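PilM (Pseudomonas aeruginosa, PDB 3HG9) is of uncharacterised function but is probably an accessory protein of a type IV pilus system, perhaps a plasmid-borne one. Local coordinates at residues L20-R25 with S66-A71; G96-R101 with A118-K123. All coordinates share one frame; numbering follows the deposited sequence.

Interaction 1 (L20-R25 with S66-A71)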
ATOM      1  N   LEU B  20      12.244   0.743   6.767  1.00 28.55           N
ATOM      2  CA  LEU B  20      11.458  -0.131   5.850  1.00 29.12           C
ATOM      3  C   LEU B  20      11.823  -1.568   6.134  1.00 30.75           C
ATOM      4  O   LEU B  20      10.963  -2.505   6.185  1.00 32.77           O
ATOM      5  CB  LEU B  20      11.745   0.204   4.386  1.00 26.59           C
ATOM      6  CG  LEU B  20      11.063   1.513   4.231  1.00 25.01           C
ATOM      7  CD1 LEU B  20      11.184   2.078   2.843  1.00 31.55           C
ATOM      8  CD2 LEU B  20       9.575   1.361   4.707  1.00 23.13           C
ATOM      9  N   LEU B  21      13.106  -1.737   6.371  1.00 30.67           N
ATOM     10  CA  LEU B  21      13.608  -3.045   6.626  1.00 31.40           C
ATOM     11  C   LEU B  21      13.048  -3.625   7.933  1.00 30.66           C
ATOM     12  O   LEU B  21      12.753  -4.828   8.010  1.00 29.46           O
ATOM     13  CB  LEU B  21      15.102  -2.930   6.685  1.00 32.15           C
ATOM     14  CG  LEU B  21      15.852  -4.198   6.932  1.00 35.86           C
ATOM     15  CD1 LEU B  21      17.239  -3.813   6.468  1.00 39.92           C
ATOM     16  CD2 LEU B  21      15.811  -4.609   8.424  1.00 35.18           C
ATOM     17  N   TYR B  22      12.914  -2.791   8.964  1.00 31.44           N
ATOM     18  CA  TYR B  22      12.376  -3.262  10.290  1.00 30.85           C
ATOM     19  C   TYR B  22      10.911  -3.573  10.120  1.00 31.26           C
ATOM     20  O   TYR B  22      10.414  -4.635  10.524  1.00 29.58           O
ATOM     21  CB  TYR B  22      12.491  -2.159  11.293  1.00 30.53           C
ATOM     22  CG  TYR B  22      12.051  -2.470  12.690  1.00 26.56           C
ATOM     23  CD1 TYR B  22      12.912  -3.069  13.593  1.00 25.20           C
ATOM     24  CD2 TYR B  22      10.803  -2.028  13.157  1.00 27.83           C
ATOM     25  CE1 TYR B  22      12.482  -3.335  14.956  1.00 27.18           C
ATOM     26  CE2 TYR B  22      10.374  -2.256  14.497  1.00 25.83           C
ATOM     27  CZ  TYR B  22      11.199  -2.911  15.371  1.00 23.23           C
ATOM     28  OH  TYR B  22      10.764  -3.094  16.665  1.00 28.04           O
ATOM     29  N   ARG B  23      10.234  -2.642   9.458  1.00 32.39           N
ATOM     30  CA  ARG B  23       8.839  -2.837   9.113  1.00 33.71           C
ATOM     31  C   ARG B  23       8.557  -4.241   8.543  1.00 35.17           C
ATOM     32  O   ARG B  23       7.574  -4.931   8.924  1.00 36.87           O
ATOM     33  CB  ARG B  23       8.334  -1.764   8.111  1.00 33.42           C
ATOM     34  CG  ARG B  23       6.797  -1.878   7.929  1.00 32.05           C
ATOM     35  CD  ARG B  23       6.211  -0.842   7.050  1.00 34.52           C
ATOM     36  NE  ARG B  23       6.295  -1.210   5.632  1.00 34.91           N
ATOM     37  CZ  ARG B  23       5.693  -0.543   4.647  1.00 37.76           C
ATOM     38  NH1 ARG B  23       4.955   0.512   4.955  1.00 35.54           N
ATOM     39  NH2 ARG B  23       5.839  -0.919   3.348  1.00 37.56           N
ATOM     40  N   SER B  24       9.388  -4.677   7.619  1.00 34.82           N
ATOM     41  CA  SER B  24       9.066  -5.926   6.967  1.00 34.11           C
ATOM     42  C   SER B  24       9.229  -7.107   7.882  1.00 34.60           C
ATOM     43  O   SER B  24       8.517  -8.104   7.728  1.00 35.96           O
ATOM     44  CB  SER B  24       9.922  -6.088   5.725  1.00 33.55           C
ATOM     45  OG  SER B  24       9.473  -5.206   4.760  1.00 28.79           O
ATOM     46  N   ARG B  25      10.181  -7.022   8.808  1.00 35.39           N
ATOM     47  CA  ARG B  25      10.321  -8.040   9.890  1.00 35.14           C
ATOM     48  C   ARG B  25       9.126  -8.143  10.793  1.00 34.46           C
ATOM     49  O   ARG B  25       8.796  -9.212  11.237  1.00 35.06           O
ATOM     50  CB  ARG B  25      11.528  -7.745  10.752  1.00 35.26           C
ATOM     51  CG  ARG B  25      12.786  -7.837   9.967  1.00 38.39           C
ATOM     52  CD  ARG B  25      12.888  -9.191   9.301  1.00 42.41           C
ATOM     53  NE  ARG B  25      14.204  -9.343   8.698  1.00 45.23           N
ATOM     54  CZ  ARG B  25      14.635 -10.455   8.117  1.00 48.53           C
ATOM     55  NH1 ARG B  25      13.836 -11.524   8.069  1.00 49.57           N
ATOM     56  NH2 ARG B  25      15.861 -10.488   7.587  1.00 50.17           N
ATOM     57  N   SER B  66       0.866  -4.220  10.805  1.00 36.80           N
ATOM     58  CA  SER B  66       1.920  -3.661  11.637  1.00 35.88           C
ATOM     59  C   SER B  66       2.391  -2.259  11.237  1.00 34.91           C
ATOM     60  O   SER B  66       2.292  -1.876  10.103  1.00 34.09           O
ATOM     61  CB  SER B  66       3.088  -4.639  11.785  1.00 35.55           C
ATOM     62  OG  SER B  66       3.215  -5.392  10.609  1.00 36.38           O
ATOM     63  N   TYR B  67       2.929  -1.516  12.213  1.00 33.76           N
ATOM     64  CA  TYR B  67       3.465  -0.218  11.981  1.00 31.81           C
ATOM     65  C   TYR B  67       4.909  -0.116  12.465  1.00 33.02           C
ATOM     66  O   TYR B  67       5.261  -0.670  13.509  1.00 33.74           O
ATOM     67  CB  TYR B  67       2.652   0.755  12.771  1.00 30.77           C
ATOM     68  CG  TYR B  67       1.187   0.470  12.811  1.00 28.62           C
ATOM     69  CD1 TYR B  67       0.279   1.419  12.366  1.00 30.38           C
ATOM     70  CD2 TYR B  67       0.692  -0.713  13.319  1.00 25.51           C
ATOM     71  CE1 TYR B  67      -1.122   1.203  12.424  1.00 27.87           C
ATOM     72  CE2 TYR B  67      -0.685  -0.944  13.362  1.00 23.01           C
ATOM     73  CZ  TYR B  67      -1.591   0.019  12.924  1.00 24.36           C
ATOM     74  OH  TYR B  67      -2.996  -0.212  12.956  1.00 28.67           O
ATOM     75  N   ALA B  68       5.740   0.625  11.753  1.00 32.41           N
ATOM     76  CA  ALA B  68       7.077   0.920  12.264  1.00 32.81           C
ATOM     77  C   ALA B  68       7.195   2.433  12.316  1.00 33.34           C
ATOM     78  O   ALA B  68       6.789   3.075  11.342  1.00 34.15           O
ATOM     79  CB  ALA B  68       8.153   0.322  11.301  1.00 32.20           C
ATOM     80  N   PHE B  69       7.684   3.017  13.417  1.00 33.24           N
ATOM     81  CA  PHE B  69       7.653   4.467  13.541  1.00 33.67           C
ATOM     82  C   PHE B  69       8.801   5.102  14.288  1.00 35.55           C
ATOM     83  O   PHE B  69       9.234   4.614  15.322  1.00 34.74           O
ATOM     84  CB  PHE B  69       6.346   4.937  14.185  1.00 32.79           C
ATOM     85  CG  PHE B  69       5.996   4.248  15.480  1.00 31.47           C
ATOM     86  CD1 PHE B  69       6.303   4.846  16.714  1.00 25.80           C
ATOM     87  CD2 PHE B  69       5.305   3.017  15.458  1.00 30.41           C
ATOM     88  CE1 PHE B  69       5.966   4.229  17.907  1.00 27.44           C
ATOM     89  CE2 PHE B  69       4.958   2.361  16.647  1.00 28.99           C
ATOM     90  CZ  PHE B  69       5.293   2.974  17.904  1.00 26.85           C
ATOM     91  N   ILE B  70       9.298   6.199  13.736  1.00 37.38           N
ATOM     92  CA  ILE B  70      10.202   7.056  14.471  1.00 39.17           C
ATOM     93  C   ILE B  70       9.391   8.130  15.159  1.00 40.13           C
ATOM     94  O   ILE B  70       8.823   9.016  14.526  1.00 40.55           O
ATOM     95  CB  ILE B  70      11.370   7.604  13.636  1.00 38.95           C
ATOM     96  CG1 ILE B  70      12.525   6.614  13.738  1.00 39.51           C
ATOM     97  CG2 ILE B  70      11.943   8.913  14.226  1.00 40.14           C
ATOM     98  CD1 ILE B  70      12.485   5.495  12.749  1.00 40.46           C
ATOM     99  N   ALA B  71       9.366   7.990  16.485  1.00 41.84           N
ATOM    100  CA  ALA B  71       8.563   8.768  17.426  1.00 42.33           C
ATOM    101  C   ALA B  71       8.690  10.302  17.298  1.00 43.04           C
ATOM    102  O   ALA B  71       7.664  11.031  17.443  1.00 45.00           O
ATOM    103  CB  ALA B  71       8.843   8.288  18.878  1.00 41.70           C
TER

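Interaction 2 (G96-R101 with A118-K123)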
ATOM      1  N   GLY B  96     -14.945  11.309  -6.617  1.00 47.82           N
ATOM      2  CA  GLY B  96     -13.955  12.238  -6.090  1.00 49.11           C
ATOM      3  C   GLY B  96     -13.135  11.461  -5.067  1.00 50.32           C
ATOM      4  O   GLY B  96     -12.117  12.005  -4.502  1.00 50.19           O
ATOM      5  N   GLN B  97     -13.566  10.197  -4.831  1.00 49.73           N
ATOM      6  CA  GLN B  97     -13.059   9.383  -3.693  1.00 50.24           C
ATOM      7  C   GLN B  97     -12.820   7.870  -3.956  1.00 50.76           C
ATOM      8  O   GLN B  97     -13.432   7.263  -4.884  1.00 51.08           O
ATOM      9  CB  GLN B  97     -14.022   9.492  -2.488  1.00 49.89           C
ATOM     10  CG  GLN B  97     -14.503  10.898  -2.153  1.00 50.34           C
ATOM     11  CD  GLN B  97     -13.724  11.486  -0.999  1.00 54.01           C
ATOM     12  OE1 GLN B  97     -12.605  12.019  -1.168  1.00 51.94           O
ATOM     13  NE2 GLN B  97     -14.304  11.372   0.210  1.00 52.99           N
ATOM     14  N   LEU B  98     -11.979   7.266  -3.093  1.00 49.97           N
ATOM     15  CA  LEU B  98     -11.759   5.822  -3.053  1.00 49.14           C
ATOM     16  C   LEU B  98     -12.110   5.279  -1.691  1.00 49.40           C
ATOM     17  O   LEU B  98     -11.335   5.371  -0.748  1.00 50.70           O
ATOM     18  CB  LEU B  98     -10.304   5.479  -3.346  1.00 49.23           C
ATOM     19  CG  LEU B  98      -9.966   3.995  -3.478  1.00 48.36           C
ATOM     20  CD1 LEU B  98     -10.490   3.624  -4.810  1.00 48.15           C
ATOM     21  CD2 LEU B  98      -8.436   3.625  -3.355  1.00 47.32           C
ATOM     22  N   VAL B  99     -13.271   4.675  -1.595  1.00 49.66           N
ATOM     23  CA  VAL B  99     -13.792   4.206  -0.336  1.00 50.19           C
ATOM     24  C   VAL B  99     -13.184   2.861   0.071  1.00 50.62           C
ATOM     25  O   VAL B  99     -13.582   1.835  -0.455  1.00 51.68           O
ATOM     26  CB  VAL B  99     -15.343   4.112  -0.444  1.00 49.91           C
ATOM     27  CG1 VAL B  99     -15.733   3.044  -1.407  1.00 50.10           C
ATOM     28  CG2 VAL B  99     -16.000   3.870   0.907  1.00 49.77           C
ATOM     29  N   THR B 100     -12.233   2.833   0.991  1.00 51.47           N
ATOM     30  CA  THR B 100     -11.794   1.521   1.519  1.00 52.72           C
ATOM     31  C   THR B 100     -12.175   1.223   2.965  1.00 52.95           C
ATOM     32  O   THR B 100     -11.576   1.789   3.894  1.00 52.34           O
ATOM     33  CB  THR B 100     -10.283   1.299   1.397  1.00 53.02           C
ATOM     34  OG1 THR B 100      -9.870   0.369   2.414  1.00 54.56           O
ATOM     35  CG2 THR B 100      -9.505   2.613   1.561  1.00 53.38           C
ATOM     36  N   ARG B 101     -13.121   0.299   3.146  1.00 53.65           N
ATOM     37  CA  ARG B 101     -13.621  -0.082   4.490  1.00 55.02           C
ATOM     38  C   ARG B 101     -12.571  -0.648   5.486  1.00 54.77           C
ATOM     39  O   ARG B 101     -12.722  -1.786   5.970  1.00 54.85           O
ATOM     40  CB  ARG B 101     -14.772  -1.095   4.370  1.00 55.82           C
ATOM     41  CG  ARG B 101     -14.327  -2.578   4.582  1.00 58.42           C
ATOM     42  CD  ARG B 101     -13.512  -3.115   3.399  1.00 62.04           C
ATOM     43  NE  ARG B 101     -14.403  -3.761   2.439  1.00 66.03           N
ATOM     44  CZ  ARG B 101     -14.711  -5.063   2.430  1.00 68.21           C
ATOM     45  NH1 ARG B 101     -14.164  -5.904   3.326  1.00 69.82           N
ATOM     46  NH2 ARG B 101     -15.567  -5.524   1.508  1.00 67.24           N
ATOM     47  N   ALA B 118     -16.636   2.048  -9.764  1.00 34.97           N
ATOM     48  CA  ALA B 118     -15.735   0.959 -10.205  1.00 33.74           C
ATOM     49  C   ALA B 118     -14.917   0.486  -9.014  1.00 33.32           C
ATOM     50  O   ALA B 118     -14.462   1.334  -8.232  1.00 32.41           O
ATOM     51  CB  ALA B 118     -14.813   1.413 -11.339  1.00 32.67           C
ATOM     52  N   VAL B 119     -14.731  -0.837  -8.852  1.00 32.45           N
ATOM     53  CA  VAL B 119     -13.728  -1.329  -7.875  1.00 31.00           C
ATOM     54  C   VAL B 119     -12.329  -1.220  -8.478  1.00 30.11           C
ATOM     55  O   VAL B 119     -12.142  -1.508  -9.673  1.00 30.69           O
ATOM     56  CB  VAL B 119     -13.998  -2.787  -7.358  1.00 31.91           C
ATOM     57  CG1 VAL B 119     -12.908  -3.242  -6.313  1.00 30.26           C
ATOM     58  CG2 VAL B 119     -15.391  -2.883  -6.702  1.00 32.17           C
ATOM     59  N   VAL B 120     -11.377  -0.799  -7.648  1.00 29.12           N
ATOM     60  CA  VAL B 120     -10.075  -0.277  -8.090  1.00 28.78           C
ATOM     61  C   VAL B 120      -8.853  -0.747  -7.252  1.00 29.41           C
ATOM     62  O   VAL B 120      -8.777  -0.523  -6.031  1.00 31.26           O
ATOM     63  CB  VAL B 120      -9.997   1.283  -7.924  1.00 28.31           C
ATOM     64  CG1 VAL B 120      -9.022   1.892  -8.945  1.00 25.41           C
ATOM     65  CG2 VAL B 120     -11.347   1.966  -7.989  1.00 28.82           C
ATOM     66  N   ALA B 121      -7.837  -1.281  -7.898  1.00 28.95           N
ATOM     67  CA  ALA B 121      -6.605  -1.543  -7.187  1.00 29.86           C
ATOM     68  C   ALA B 121      -5.538  -0.568  -7.597  1.00 30.67           C
ATOM     69  O   ALA B 121      -5.251  -0.429  -8.810  1.00 30.66           O
ATOM     70  CB  ALA B 121      -6.113  -2.953  -7.480  1.00 30.73           C
ATOM     71  N   VAL B 122      -4.916   0.061  -6.592  1.00 30.86           N
ATOM     72  CA  VAL B 122      -4.022   1.181  -6.807  1.00 30.85           C
ATOM     73  C   VAL B 122      -2.635   0.847  -6.332  1.00 31.18           C
ATOM     74  O   VAL B 122      -2.430   0.452  -5.201  1.00 33.00           O
ATOM     75  CB  VAL B 122      -4.535   2.460  -6.057  1.00 31.07           C
ATOM     76  CG1 VAL B 122      -3.650   3.691  -6.371  1.00 30.69           C
ATOM     77  CG2 VAL B 122      -6.010   2.774  -6.388  1.00 29.09           C
ATOM     78  N   LYS B 123      -1.644   1.016  -7.174  1.00 31.69           N
ATOM     79  CA  LYS B 123      -0.318   0.587  -6.807  1.00 32.06           C
ATOM     80  C   LYS B 123       0.565   1.749  -7.166  1.00 34.74           C
ATOM     81  O   LYS B 123       1.075   1.810  -8.305  1.00 33.02           O
ATOM     82  CB  LYS B 123       0.083  -0.665  -7.612  1.00 30.78           C
ATOM     83  CG  LYS B 123       1.587  -1.047  -7.617  1.00 26.10           C
ATOM     84  CD  LYS B 123       1.927  -2.082  -6.580  1.00 25.47           C
ATOM     85  CE  LYS B 123       2.695  -3.266  -7.170  1.00 23.51           C
ATOM     86  NZ  LYS B 123       1.707  -4.158  -7.862  1.00 26.37           N
TER

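Interaction 1 (L20-R25 with S66-A71)
The Tyr22 ring presents its edge to Ala68: CB of Ala68 lies close to the plane of the ring, 4.0 Å from CD2 of Tyr22, so the methyl abuts the rim rather than a face. With CG of Tyr22 opposite the main-chain nitrogen (chi1 -178°), the ring leaves helix 12-31 nearly at right angles to the run of the strand; Leu45 and Leu57 also touch it. The second flat group, the guanidinium of Arg23, has CD2 of Leu20 over the centre of one face, 4.2 Å above its plane. Arg23 meets the strand only at its base, where CB comes within 3.8 Å of CB of Ala68. Beyond that the chain runs extended and then bends at chi3 (85°), carrying the charged end off to a salt bridge between NH2 and OD1 of Asp88 of the second subunit. The Ala68 methyl thus sits beside both Tyr22 and Arg23, and its small size suits the close approach of the backbones, with CA of Arg23 and CA of Ala68 5.2 Å apart. Ser66 and Ile70 touch Leu26 and Leu19 of the same helix. No hydrogen bond crosses between 20-25 and 66-71. The helix is therefore held on the strand by apolar surface alone at this point, while the charged end of Arg23 pairs across the subunit interface, linking the intrachain packing to it.

Interaction 2 (G96-R101 with A118-K123)
Leu98 reaches across strand 88-94 to Val120 and Val122, whose side chains rise from the same side of strand 119-123. Its CB points toward that strand, and the chain continues in the same sense because CG is trans to the backbone nitrogen (chi1 -174°). At CG the side chain forks, and each branch finds its own valine. CD1 passes obliquely over Val120, 3.7 Å from CG2 of Val120 and 3.9 Å from CB of Val120, whereas CD2 meets Val122 tip to tip, 4.0 Å from CG2 of Val122. In both valines the touching methyl is the one opposite the carbonyl carbon and beside the main-chain nitrogen. No hydrogen bond joins the two segments. The main chains stand well apart, with CA of Leu98 and CA of Val120 at 8.1 Å, as expected of strands that are not neighbours in a sheet. Strand 88-94 runs between them, antiparallel to each; it bonds to Val99 through Val92 and to Val122 through Leu89, and Leu89 also touches Leu98. Strand 104-106 flanks 97-100 on its other side, where the carbonyl of Leu98 takes a hydrogen bond from the side chain of Thr106. Leu98, Val120 and Val122 therefore line one face of a four-stranded antiparallel sheet, across strand 88-94, and the edge strand 119-123 pairs in turn with a strand of the second subunit.

Interaction 1 precedes interaction 2 along the chain, and their centres lie about 25 Å apart, with nearest atoms about 11 Å from each other and no touch. They share no helix or strand: the first joins helix 12-31 to the two-stranded sheet of 57-62 and 65-70, the second lies within the four-stranded sheet, although both belong to the PilM family region. Across the interface, however, the region of interaction 1 in one chain packs on that of interaction 2 in the other: Arg23 lies on Val122 of the second subunit, and Lys123 on its Arg23. This is consistent with strand 65-70 pairing antiparallel with strand 119-123 of the partner.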